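Local coordinates for protein ubiquitin-conjugating enzyme (Plasmodium vivax, PDB 2FO3) that probably carries ubiquitin as a thioester received from an activating enzyme and helps to transfer it to target proteins, at residues N17-P23 with S104-L110; I24-L28 with I39-L45; Y55-I60 with I71-L75; I90-L94 with S111-M115. All coordinates share one frame. Where two conformers were deposited one is given. Residues are numbered along the deposited sequence.

Contact 1: residues N17-P23 with S104-L110; sequences NFLNNPP and SISGLVL
The last turn of helix 10-20 and the loop leaving it pack against the first turns of helix 105-116, F18 lying nearest S106 (CA-CA 5.3 Å) and P23 nearest L110 (CA-CA 5.4 Å). N17 points its side chain (chi1 t) toward the start of helix 105-116: N17 OD1 is 3.4 Å from S106 CB, and a water 2.9 Å from N17 OD1 accepts from S106 N at 3.0 Å. At the N-cap, S104 OG accepts a capping hydrogen bond from G107 N at 2.9 Å. F18, also t, brings CE1 to 4.0 Å from V109 CG2, the methyl lying at the ring edge. At N21 the chain leaves helical geometry (phi/psi -133/71), and N21 O accepts from S106 OG (t) at 2.8 Å. P22 and P23 follow in polyproline-II conformation; P23 CG meets V109 CG1 at 3.6 Å, and P23 CB lies 4.1 Å from L110 CD1. F18 and V109 also reach V40. Here N-terminal helix, sheet and central helix of the ubiquitin-conjugating (UBC) fold join.

Contact 2: residues I24-L28 with I39-L45; sequences INCTL and IVKYVGL
The polar core of this contact is two pairs of hydrogen bonds. In the T27-K41 pair, T27 N donates to K41 O (3.0 Å) and K41 N to T27 O (2.9 Å). Around N25 the pattern changes: V43 N donates to N25 O at 3.0 Å, while the V43 carbonyl is met by a side chain, N25 ND2 to V43 O at 2.7 Å. N25 can do this because it takes left-handed backbone angles (63/22) and an m rotamer, so its amide carries the ladder one step past the strand end. A water joins T27 OG1 (2.9 Å) to K41 O (3.1 Å), and beyond V43 the turn is held by L45 N donating to Y42 OH at 3.1 Å.

The strands 26-28 and 39-43 run antiparallel, axes 4.7 Å apart at 158°, with C26-Y42 and L28-V40 as non-hydrogen-bonded pairs. Their side chains share the face turned to the helices: C26 CB touches V40 CG1 (3.9 Å), L28 CD1 touches V40 CG2 (3.8 Å), and C26 SG lies obliquely 5.1 Å from the Y42 ring centroid. T27 and K41 point to the opposite face. At the edge, I24 CG1 packs on L45 CD2 at 3.8 Å. F18 and V109 close over the apolar face. The pairing builds the first beta hairpin of the UBC-fold meander sheet.

Contact 3: residues Y55-I60 with I71-L75; sequences YKLKII and IVYFL
Strands 55-60 and 71-74 pair antiparallel, axes 4.5 Å apart at 162°, and five backbone hydrogen bonds join the two segments. I60 and I71 form one hydrogen-bonded pair, I60 N to I71 O at 2.7 Å and I71 N to I60 O at 2.8 Å. K58 and Y73 form the next, K58 N to Y73 O at 2.7 Å and Y73 N to K58 O at 3.0 Å. At the far end L75 N donates to K56 O at 2.7 Å, but the return link runs through water: K56 N donates to a water at 2.9 Å, which lies 2.6 Å from L75 O and can donate to it. The peptide groups of Y55, L57 and I59 bond instead to strand 37-43, and Y55 OH is hydrogen-bonded to E53.

The non-hydrogen-bonded pairs L57-F74 and I59-V72 place their side chains on the face covered by helix 105-116. L57 CD1 sits over the F74 ring, 3.4 Å from its centroid, a CH-pi contact; L57 CG reaches V72 CG1 at 3.6 Å and I59 CG1 reaches V72 CG2 at 3.9 Å. On the other face K58 CB lies over the Y73 ring, and I60 CD1 is 4.0 Å from Y73 CE2. With these backbone groups satisfied by strands and water, the L57, I59, V72 and F74 face can be buried under the helix without leaving them unmet.

Contact 4: residues I90-L94 with S111-M115; sequences ICLSL and SIISM
I90 overlaps I112 and M115: its CD1 lies 3.9 Å from I112 CD1 and its CG2 4.0 Å from M115 CE. In the UBC fold this is where the segment expected to carry the active-site cysteine rests on the central helix; C91 falls at the position of the thioester-forming residue in related E2 enzymes and is probably catalytic. I90, C91 and L92 are extended and S93-L94 turn into a 3-10 segment, whereas 111-115 is regular helix, M115 N bonding to S111 O at 2.9 Å. The backbones stay apart, L92 CA being 7.9 Å from I112 CA, so side chains bridge the gap. I90 and L92 point CA-to-CB toward the helix and C91 away, leaving C91 SG at the exposed side. L92 (t, p) sets CD2 4.0 Å from I112 CG1 and CD1 4.4 Å from M115 SD; M115 is extended (t, t) up to its sulfur. F74 and V72 of the sheet also touch I90 and I112. Furthest along, L94 CD1 comes to 3.4 Å from S111 OG, a hydroxyl hydrogen-bonded to G107 O.

How the contacts relate
Contacts 2 and 3 come in sequence order as two hairpins of one four-stranded antiparallel sheet, their centres about 11 Å apart; strands 37-43 and 54-60 join them through probable backbone bonds. Helix 105-116 lies across that sheet and serves both contact 1 and contact 4, whose centres are about 14 Å apart and whose segments interleave along the chain. In sequence both hairpins fall between the two segments of contact 1, which brings the N-terminal helix to the central helix; contact 4 sets the loop containing C91 beside strand 71-74. I113, on the helix segment of contact 4, packs on C26, Y42 and L45 of contact 2. One helix thus ties together this UBC (E2 core) domain of a longer protein.

Contact 1: residues N17-P23 with S104-L110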
loop_
_atom_site.group_PDB
_atom_site.type_symbol
_atom_site.label_atom_id
_atom_site.label_comp_id
_atom_site.label_asym_id
_atom_site.label_seq_id
_atom_site.Cartn_x
_atom_site.Cartn_y
_atom_site.Cartn_z
ATOM N N ASN A 17 10.010 -9.802 -0.497
ATOM C CA ASN A 17 10.589 -8.476 -0.274
ATOM C C ASN A 17 9.944 -7.713 0.849
ATOM O O ASN A 17 10.645 -7.097 1.675
ATOM C CB ASN A 17 10.568 -7.638 -1.559
ATOM C CG ASN A 17 11.132 -6.268 -1.338
ATOM O OD1 ASN A 17 10.405 -5.270 -1.327
ATOM N ND2 ASN A 17 12.422 -6.205 -1.086
ATOM N N PHE A 18 8.608 -7.749 0.887
ATOM C CA PHE A 18 7.833 -7.066 1.892
ATOM C C PHE A 18 8.078 -7.681 3.280
ATOM O O PHE A 18 8.267 -6.961 4.244
ATOM C CB PHE A 18 6.352 -7.122 1.559
ATOM C CG PHE A 18 5.555 -6.037 2.211
ATOM C CD1 PHE A 18 5.143 -4.926 1.471
ATOM C CD2 PHE A 18 5.214 -6.112 3.558
ATOM C CE1 PHE A 18 4.387 -3.920 2.070
ATOM C CE2 PHE A 18 4.468 -5.091 4.190
ATOM C CZ PHE A 18 4.045 -4.010 3.455
ATOM N N LEU A 19 8.076 -9.009 3.368
ATOM C CA LEU A 19 8.267 -9.668 4.686
ATOM C C LEU A 19 9.659 -9.443 5.194
ATOM O O LEU A 19 9.863 -9.257 6.383
ATOM C CB LEU A 19 8.003 -11.160 4.601
ATOM C CG LEU A 19 6.545 -11.513 4.307
ATOM C CD1 LEU A 19 6.406 -13.030 4.098
ATOM C CD2 LEU A 19 5.577 -10.980 5.411
ATOM N N ASN A 20 10.624 -9.470 4.281
ATOM C CA ASN A 20 12.026 -9.256 4.659
ATOM C C ASN A 20 12.361 -7.777 4.912
ATOM O O ASN A 20 13.124 -7.441 5.838
ATOM C CB ASN A 20 12.944 -9.870 3.610
ATOM C CG ASN A 20 14.004 -10.738 4.218
ATOM O OD1 ASN A 20 15.146 -10.751 3.754
ATOM N ND2 ASN A 20 13.636 -11.484 5.282
ATOM N N ASN A 21 11.737 -6.890 4.141
ATOM C CA ASN A 21 11.987 -5.466 4.258
ATOM C C ASN A 21 10.664 -4.694 4.292
ATOM O O ASN A 21 10.321 -3.994 3.316
ATOM C CB ASN A 21 12.905 -5.004 3.095
ATOM C CG ASN A 21 13.123 -3.476 3.055
ATOM O OD1 ASN A 21 13.099 -2.785 4.086
ATOM N ND2 ASN A 21 13.340 -2.948 1.844
ATOM N N PRO A 22 9.908 -4.809 5.413
ATOM C CA PRO A 22 8.600 -4.141 5.452
ATOM C C PRO A 22 8.754 -2.631 5.605
ATOM O O PRO A 22 9.703 -2.180 6.249
ATOM C CB PRO A 22 7.956 -4.717 6.716
ATOM C CG PRO A 22 9.139 -5.052 7.603
ATOM C CD PRO A 22 10.214 -5.505 6.688
ATOM N N PRO A 23 7.831 -1.848 5.030
ATOM C CA PRO A 23 7.879 -0.408 5.265
ATOM C C PRO A 23 7.777 -0.111 6.756
ATOM O O PRO A 23 7.169 -0.888 7.511
ATOM C CB PRO A 23 6.612 0.105 4.564
ATOM C CG PRO A 23 6.299 -0.888 3.568
ATOM C CD PRO A 23 6.704 -2.217 4.160
ATOM N N SER A 104 8.628 -1.910 -6.306
ATOM C CA SER A 104 8.299 -2.898 -5.286
ATOM C C SER A 104 7.040 -2.474 -4.538
ATOM O O SER A 104 6.773 -1.269 -4.377
ATOM C CB SER A 104 9.453 -3.043 -4.279
ATOM O OG SER A 104 9.569 -1.926 -3.422
ATOM N N ILE A 105 6.274 -3.443 -4.035
ATOM C CA ILE A 105 5.094 -3.091 -3.231
ATOM C C ILE A 105 5.522 -2.412 -1.918
ATOM O O ILE A 105 4.893 -1.461 -1.457
ATOM C CB ILE A 105 4.212 -4.332 -2.952
ATOM C CG1 ILE A 105 3.817 -5.025 -4.282
ATOM C CG2 ILE A 105 3.005 -3.977 -2.038
ATOM C CD1 ILE A 105 3.048 -4.116 -5.323
ATOM N N SER A 106 6.565 -2.935 -1.292
ATOM C CA SER A 106 7.144 -2.269 -0.130
ATOM C C SER A 106 7.412 -0.747 -0.378
ATOM O O SER A 106 7.029 0.097 0.432
ATOM C CB SER A 106 8.435 -2.984 0.313
ATOM O OG SER A 106 8.814 -2.476 1.560
ATOM N N GLY A 107 8.064 -0.418 -1.498
ATOM C CA GLY A 107 8.373 0.980 -1.868
ATOM C C GLY A 107 7.106 1.793 -2.158
ATOM O O GLY A 107 7.051 2.992 -1.844
ATOM N N LEU A 108 6.115 1.149 -2.762
ATOM C CA LEU A 108 4.837 1.810 -3.019
ATOM C C LEU A 108 4.190 2.244 -1.704
ATOM O O LEU A 108 3.791 3.390 -1.561
ATOM C CB LEU A 108 3.917 0.877 -3.814
ATOM C CG LEU A 108 2.493 1.347 -4.019
ATOM C CD1 LEU A 108 2.498 2.607 -4.878
ATOM C CD2 LEU A 108 1.683 0.226 -4.648
ATOM N N VAL A 109 4.115 1.314 -0.741
ATOM C CA VAL A 109 3.574 1.592 0.584
ATOM C C VAL A 109 4.415 2.656 1.302
ATOM O O VAL A 109 3.880 3.575 1.926
ATOM C CB VAL A 109 3.448 0.261 1.418
ATOM C CG1 VAL A 109 3.074 0.580 2.877
ATOM C CG2 VAL A 109 2.397 -0.702 0.725
ATOM N N LEU A 110 5.746 2.560 1.210
ATOM C CA LEU A 110 6.576 3.594 1.846
ATOM C C LEU A 110 6.311 5.004 1.242
ATOM O O LEU A 110 6.298 6.003 1.970
ATOM C CB LEU A 110 8.059 3.216 1.799
ATOM C CG LEU A 110 9.018 3.921 2.733
ATOM C CD1 LEU A 110 8.692 3.679 4.227
ATOM C CD2 LEU A 110 10.410 3.453 2.392
HETATM O O HOH W 1 7.603 -5.666 -1.893
HETATM O O HOH W 2 11.549 -2.026 -1.568
#

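Contact 2: residues I24-L28 with I39-L45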
loop_
_atom_site.group_PDB
_atom_site.type_symbol
_atom_site.label_atom_id
_atom_site.label_comp_id
_atom_site.label_asym_id
_atom_site.label_seq_id
_atom_site.Cartn_x
_atom_site.Cartn_y
_atom_site.Cartn_z
ATOM N N ILE A 24 8.349 1.005 7.182
ATOM C CA ILE A 24 8.278 1.439 8.589
ATOM C C ILE A 24 6.833 1.467 9.175
ATOM O O ILE A 24 5.889 2.033 8.573
ATOM C CB ILE A 24 9.021 2.828 8.790
ATOM C CG1 ILE A 24 9.086 3.245 10.270
ATOM C CG2 ILE A 24 8.382 3.945 7.940
ATOM C CD1 ILE A 24 10.029 2.406 11.180
ATOM N N ASN A 25 6.679 0.840 10.355
ATOM C CA ASN A 25 5.392 0.759 11.072
ATOM C C ASN A 25 4.286 -0.010 10.324
ATOM O O ASN A 25 3.096 0.210 10.583
ATOM C CB ASN A 25 4.876 2.176 11.446
ATOM C CG ASN A 25 5.495 2.709 12.739
ATOM O OD1 ASN A 25 6.638 2.377 13.078
ATOM N ND2 ASN A 25 4.745 3.563 13.457
ATOM N N CYS A 26 4.679 -0.877 9.389
ATOM C CA CYS A 26 3.736 -1.671 8.624
ATOM C C CYS A 26 3.912 -3.156 8.860
ATOM O O CYS A 26 5.034 -3.642 9.037
ATOM C CB CYS A 26 3.875 -1.391 7.118
ATOM S SG CYS A 26 3.436 0.266 6.656
ATOM N N THR A 27 2.806 -3.873 8.840
ATOM C CA THR A 27 2.823 -5.314 8.911
ATOM C C THR A 27 1.859 -5.827 7.849
ATOM O O THR A 27 0.884 -5.144 7.477
ATOM C CB THR A 27 2.378 -5.829 10.283
ATOM O OG1 THR A 27 1.132 -5.238 10.607
ATOM C CG2 THR A 27 3.426 -5.497 11.375
ATOM N N LEU A 28 2.127 -7.016 7.358
ATOM C CA LEU A 28 1.378 -7.546 6.235
ATOM C C LEU A 28 0.422 -8.628 6.624
ATOM O O LEU A 28 0.739 -9.470 7.456
ATOM C CB LEU A 28 2.346 -8.086 5.168
ATOM C CG LEU A 28 1.791 -8.718 3.877
ATOM C CD1 LEU A 28 1.008 -7.694 3.001
ATOM C CD2 LEU A 28 2.946 -9.298 3.091
ATOM N N ILE A 39 -3.447 -7.081 2.646
ATOM C CA ILE A 39 -3.898 -5.998 3.501
ATOM C C ILE A 39 -2.714 -5.593 4.345
ATOM O O ILE A 39 -2.178 -6.395 5.129
ATOM C CB ILE A 39 -5.057 -6.375 4.477
ATOM C CG1 ILE A 39 -6.187 -7.143 3.779
ATOM C CG2 ILE A 39 -5.578 -5.125 5.227
ATOM C CD1 ILE A 39 -6.972 -6.327 2.844
ATOM N N VAL A 40 -2.307 -4.351 4.173
ATOM C CA VAL A 40 -1.213 -3.784 4.944
ATOM C C VAL A 40 -1.744 -2.911 6.093
ATOM O O VAL A 40 -2.578 -2.003 5.890
ATOM C CB VAL A 40 -0.236 -2.995 4.004
ATOM C CG1 VAL A 40 0.846 -2.253 4.810
ATOM C CG2 VAL A 40 0.390 -3.928 3.018
ATOM N N LYS A 41 -1.272 -3.193 7.304
ATOM C CA LYS A 41 -1.593 -2.382 8.482
ATOM C C LYS A 41 -0.482 -1.360 8.742
ATOM O O LYS A 41 0.681 -1.726 8.891
ATOM C CB LYS A 41 -1.793 -3.291 9.721
ATOM C CG LYS A 41 -2.032 -2.532 11.031
ATOM C CD LYS A 41 -2.405 -3.492 12.156
ATOM C CE LYS A 41 -2.316 -2.788 13.527
ATOM N NZ LYS A 41 -2.988 -3.554 14.657
ATOM N N TYR A 42 -0.849 -0.089 8.777
ATOM C CA TYR A 42 0.079 0.965 9.097
ATOM C C TYR A 42 -0.342 1.613 10.402
ATOM O O TYR A 42 -1.501 1.986 10.572
ATOM C CB TYR A 42 0.144 1.999 7.959
ATOM C CG TYR A 42 0.825 3.281 8.333
ATOM C CD1 TYR A 42 2.179 3.293 8.733
ATOM C CD2 TYR A 42 0.137 4.502 8.240
ATOM C CE1 TYR A 42 2.822 4.511 9.078
ATOM C CE2 TYR A 42 0.755 5.697 8.561
ATOM C CZ TYR A 42 2.091 5.703 8.987
ATOM O OH TYR A 42 2.674 6.901 9.312
ATOM N N VAL A 43 0.603 1.705 11.339
ATOM C CA VAL A 43 0.382 2.435 12.597
ATOM C C VAL A 43 1.081 3.761 12.446
ATOM O O VAL A 43 2.286 3.805 12.250
ATOM C CB VAL A 43 0.934 1.678 13.820
ATOM C CG1 VAL A 43 0.607 2.453 15.130
ATOM C CG2 VAL A 43 0.373 0.254 13.856
ATOM N N GLY A 44 0.304 4.836 12.497
ATOM C CA GLY A 44 0.798 6.199 12.290
ATOM C C GLY A 44 2.054 6.520 13.066
ATOM O O GLY A 44 2.124 6.322 14.297
ATOM N N LEU A 45 3.053 7.001 12.351
ATOM C CA LEU A 45 4.322 7.364 12.975
ATOM C C LEU A 45 4.220 8.481 14.009
ATOM O O LEU A 45 3.495 9.471 13.825
ATOM C CB LEU A 45 5.354 7.725 11.904
ATOM C CG LEU A 45 5.888 6.497 11.181
ATOM C CD1 LEU A 45 6.317 6.795 9.757
ATOM C CD2 LEU A 45 7.012 5.865 11.989
HETATM O O HOH W 3 1.608 -2.618 11.680
#

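Contact 3: residues Y55-I60 with I71-L75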
loop_
_atom_site.group_PDB
_atom_site.type_symbol
_atom_site.label_atom_id
_atom_site.label_comp_id
_atom_site.label_asym_id
_atom_site.label_seq_id
_atom_site.Cartn_x
_atom_site.Cartn_y
_atom_site.Cartn_z
ATOM N N TYR A 55 -4.298 2.557 10.268
ATOM C CA TYR A 55 -4.898 2.564 8.937
ATOM C C TYR A 55 -4.553 1.284 8.197
ATOM O O TYR A 55 -3.472 0.711 8.377
ATOM C CB TYR A 55 -4.499 3.839 8.136
ATOM C CG TYR A 55 -4.956 5.090 8.835
ATOM C CD1 TYR A 55 -6.304 5.489 8.783
ATOM C CD2 TYR A 55 -4.068 5.853 9.604
ATOM C CE1 TYR A 55 -6.743 6.631 9.469
ATOM C CE2 TYR A 55 -4.496 6.996 10.281
ATOM C CZ TYR A 55 -5.832 7.367 10.211
ATOM O OH TYR A 55 -6.255 8.474 10.862
ATOM N N LYS A 56 -5.480 0.828 7.375
ATOM C CA LYS A 56 -5.304 -0.399 6.625
ATOM C C LYS A 56 -5.414 -0.133 5.140
ATOM O O LYS A 56 -6.359 0.484 4.675
ATOM C CB LYS A 56 -6.267 -1.498 7.083
ATOM C CG LYS A 56 -5.787 -2.142 8.382
ATOM C CD LYS A 56 -6.615 -3.303 8.808
ATOM C CE LYS A 56 -5.983 -3.942 10.056
ATOM N NZ LYS A 56 -6.845 -4.984 10.657
ATOM N N LEU A 57 -4.432 -0.625 4.412
ATOM C CA LEU A 57 -4.325 -0.419 2.972
ATOM C C LEU A 57 -4.599 -1.746 2.270
ATOM O O LEU A 57 -3.904 -2.778 2.515
ATOM C CB LEU A 57 -2.889 0.052 2.692
ATOM C CG LEU A 57 -2.388 0.958 1.592
ATOM C CD1 LEU A 57 -3.165 2.277 1.485
ATOM C CD2 LEU A 57 -0.888 1.240 1.852
ATOM N N LYS A 58 -5.587 -1.749 1.394
ATOM C CA LYS A 58 -5.873 -2.949 0.606
ATOM C C LYS A 58 -5.145 -2.865 -0.736
ATOM O O LYS A 58 -5.186 -1.827 -1.404
ATOM C CB LYS A 58 -7.356 -3.154 0.397
ATOM C CG LYS A 58 -7.635 -4.460 -0.333
ATOM C CD LYS A 58 -9.067 -4.966 -0.019
ATOM C CE LYS A 58 -9.612 -5.747 -1.197
ATOM N NZ LYS A 58 -11.057 -6.185 -0.945
ATOM N N ILE A 59 -4.490 -3.953 -1.100
ATOM C CA ILE A 59 -3.684 -4.039 -2.301
ATOM C C ILE A 59 -4.177 -5.178 -3.169
ATOM O O ILE A 59 -4.184 -6.322 -2.754
ATOM C CB ILE A 59 -2.174 -4.188 -1.987
ATOM C CG1 ILE A 59 -1.658 -2.978 -1.177
ATOM C CG2 ILE A 59 -1.368 -4.310 -3.306
ATOM C CD1 ILE A 59 -0.305 -3.252 -0.506
ATOM N N ILE A 60 -4.628 -4.848 -4.379
ATOM C CA ILE A 60 -5.113 -5.872 -5.304
ATOM C C ILE A 60 -4.243 -5.961 -6.527
ATOM O O ILE A 60 -4.068 -4.965 -7.261
ATOM C CB ILE A 60 -6.580 -5.589 -5.749
ATOM C CG1 ILE A 60 -7.485 -5.361 -4.536
ATOM C CG2 ILE A 60 -7.102 -6.730 -6.650
ATOM C CD1 ILE A 60 -8.775 -4.686 -4.844
ATOM N N ILE A 71 -3.919 -2.218 -7.639
ATOM C CA ILE A 71 -4.913 -1.255 -7.162
ATOM C C ILE A 71 -4.717 -1.154 -5.640
ATOM O O ILE A 71 -4.648 -2.198 -4.938
ATOM C CB ILE A 71 -6.337 -1.718 -7.524
ATOM C CG1 ILE A 71 -6.550 -1.607 -9.047
ATOM C CG2 ILE A 71 -7.383 -0.897 -6.728
ATOM C CD1 ILE A 71 -7.367 -2.739 -9.658
ATOM N N VAL A 72 -4.601 0.075 -5.124
ATOM C CA VAL A 72 -4.287 0.293 -3.676
ATOM C C VAL A 72 -5.176 1.375 -3.119
ATOM O O VAL A 72 -5.226 2.502 -3.673
ATOM C CB VAL A 72 -2.783 0.695 -3.461
ATOM C CG1 VAL A 72 -2.441 0.900 -1.973
ATOM C CG2 VAL A 72 -1.874 -0.331 -4.018
ATOM N N TYR A 73 -5.887 1.058 -2.035
ATOM C CA TYR A 73 -6.713 2.046 -1.374
ATOM C C TYR A 73 -6.854 1.749 0.120
ATOM O O TYR A 73 -6.680 0.596 0.549
ATOM C CB TYR A 73 -8.089 2.145 -2.061
ATOM C CG TYR A 73 -8.921 0.890 -1.979
ATOM C CD1 TYR A 73 -9.829 0.699 -0.934
ATOM C CD2 TYR A 73 -8.786 -0.123 -2.943
ATOM C CE1 TYR A 73 -10.580 -0.456 -0.845
ATOM C CE2 TYR A 73 -9.559 -1.297 -2.874
ATOM C CZ TYR A 73 -10.451 -1.446 -1.823
ATOM O OH TYR A 73 -11.219 -2.581 -1.750
ATOM N N PHE A 74 -7.174 2.784 0.896
ATOM C CA PHE A 74 -7.349 2.635 2.348
ATOM C C PHE A 74 -8.716 2.078 2.714
ATOM O O PHE A 74 -9.745 2.470 2.127
ATOM C CB PHE A 74 -7.177 3.965 3.038
ATOM C CG PHE A 74 -5.751 4.409 3.151
ATOM C CD1 PHE A 74 -4.945 3.944 4.209
ATOM C CD2 PHE A 74 -5.207 5.301 2.220
ATOM C CE1 PHE A 74 -3.604 4.365 4.328
ATOM C CE2 PHE A 74 -3.887 5.722 2.332
ATOM C CZ PHE A 74 -3.081 5.247 3.403
ATOM N N LEU A 75 -8.736 1.162 3.688
ATOM C CA LEU A 75 -9.995 0.645 4.201
ATOM C C LEU A 75 -10.614 1.715 5.076
ATOM O O LEU A 75 -9.946 2.700 5.426
ATOM C CB LEU A 75 -9.790 -0.688 4.943
ATOM C CG LEU A 75 -9.300 -1.851 4.058
ATOM C CD1 LEU A 75 -9.158 -3.113 4.874
ATOM C CD2 LEU A 75 -10.209 -2.097 2.833
HETATM O O HOH W 4 -7.710 2.633 6.827
#

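Contact 4: residues I90-L94 with S111-M115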
loop_
_atom_site.group_PDB
_atom_site.type_symbol
_atom_site.label_atom_id
_atom_site.label_comp_id
_atom_site.label_asym_id
_atom_site.label_seq_id
_atom_site.Cartn_x
_atom_site.Cartn_y
_atom_site.Cartn_z
ATOM N N ILE A 90 -6.479 6.693 -3.630
ATOM C CA ILE A 90 -5.321 7.524 -3.364
ATOM C C ILE A 90 -4.937 8.180 -4.673
ATOM O O ILE A 90 -4.905 7.523 -5.720
ATOM C CB ILE A 90 -4.137 6.672 -2.831
ATOM C CG1 ILE A 90 -4.525 5.998 -1.477
ATOM C CG2 ILE A 90 -2.840 7.499 -2.704
ATOM C CD1 ILE A 90 -3.591 4.769 -1.129
ATOM N N CYS A 91 -4.649 9.480 -4.589
ATOM C CA CYS A 91 -4.133 10.236 -5.714
ATOM C C CYS A 91 -2.619 10.275 -5.567
ATOM O O CYS A 91 -2.079 11.028 -4.756
ATOM C CB CYS A 91 -4.715 11.669 -5.744
ATOM S SG CYS A 91 -4.049 12.628 -7.169
ATOM N N LEU A 92 -1.937 9.437 -6.345
ATOM C CA LEU A 92 -0.476 9.314 -6.272
ATOM C C LEU A 92 0.053 8.904 -7.631
ATOM O O LEU A 92 -0.270 7.826 -8.114
ATOM C CB LEU A 92 -0.062 8.251 -5.226
ATOM C CG LEU A 92 1.454 7.994 -5.086
ATOM C CD1 LEU A 92 2.144 9.146 -4.354
ATOM C CD2 LEU A 92 1.733 6.659 -4.370
ATOM N N SER A 93 0.886 9.765 -8.232
ATOM C CA SER A 93 1.441 9.523 -9.570
ATOM C C SER A 93 2.126 8.162 -9.711
ATOM O O SER A 93 2.009 7.523 -10.756
ATOM C CB SER A 93 2.433 10.641 -9.952
ATOM O OG SER A 93 1.807 11.910 -9.868
ATOM N N LEU A 94 2.844 7.726 -8.662
ATOM C CA LEU A 94 3.545 6.413 -8.712
ATOM C C LEU A 94 2.605 5.241 -8.978
ATOM O O LEU A 94 3.033 4.195 -9.476
ATOM C CB LEU A 94 4.365 6.160 -7.444
ATOM C CG LEU A 94 5.674 6.930 -7.312
ATOM C CD1 LEU A 94 6.263 6.706 -5.936
ATOM C CD2 LEU A 94 6.690 6.521 -8.420
ATOM N N SER A 111 6.125 5.075 -0.069
ATOM C CA SER A 111 5.774 6.360 -0.721
ATOM C C SER A 111 4.435 6.915 -0.236
ATOM O O SER A 111 4.267 8.139 -0.126
ATOM C CB SER A 111 5.764 6.220 -2.237
ATOM O OG SER A 111 7.071 5.900 -2.710
ATOM N N ILE A 112 3.494 6.024 0.055
ATOM C CA ILE A 112 2.176 6.439 0.588
ATOM C C ILE A 112 2.380 6.972 1.978
ATOM O O ILE A 112 1.859 8.020 2.328
ATOM C CB ILE A 112 1.135 5.252 0.573
ATOM C CG1 ILE A 112 0.764 4.887 -0.891
ATOM C CG2 ILE A 112 -0.116 5.580 1.474
ATOM C CD1 ILE A 112 0.140 3.479 -1.076
ATOM N N ILE A 113 3.202 6.282 2.767
ATOM C CA ILE A 113 3.437 6.705 4.137
ATOM C C ILE A 113 4.139 8.060 4.093
ATOM O O ILE A 113 3.813 8.959 4.852
ATOM C CB ILE A 113 4.288 5.659 4.933
ATOM C CG1 ILE A 113 3.515 4.356 5.084
ATOM C CG2 ILE A 113 4.671 6.199 6.320
ATOM C CD1 ILE A 113 4.401 3.201 5.602
ATOM N N SER A 114 5.094 8.199 3.179
ATOM C CA SER A 114 5.744 9.493 2.958
ATOM C C SER A 114 4.735 10.612 2.643
ATOM O O SER A 114 4.778 11.701 3.276
ATOM C CB SER A 114 6.774 9.386 1.839
ATOM O OG SER A 114 7.443 10.619 1.689
ATOM N N MET A 115 3.852 10.349 1.672
ATOM C CA MET A 115 2.775 11.298 1.270
ATOM C C MET A 115 1.954 11.727 2.485
ATOM O O MET A 115 1.757 12.915 2.716
ATOM C CB MET A 115 1.887 10.678 0.196
ATOM C CG MET A 115 0.719 11.570 -0.321
ATOM S SD MET A 115 -0.516 10.535 -1.129
ATOM C CE MET A 115 -1.286 9.738 0.279
#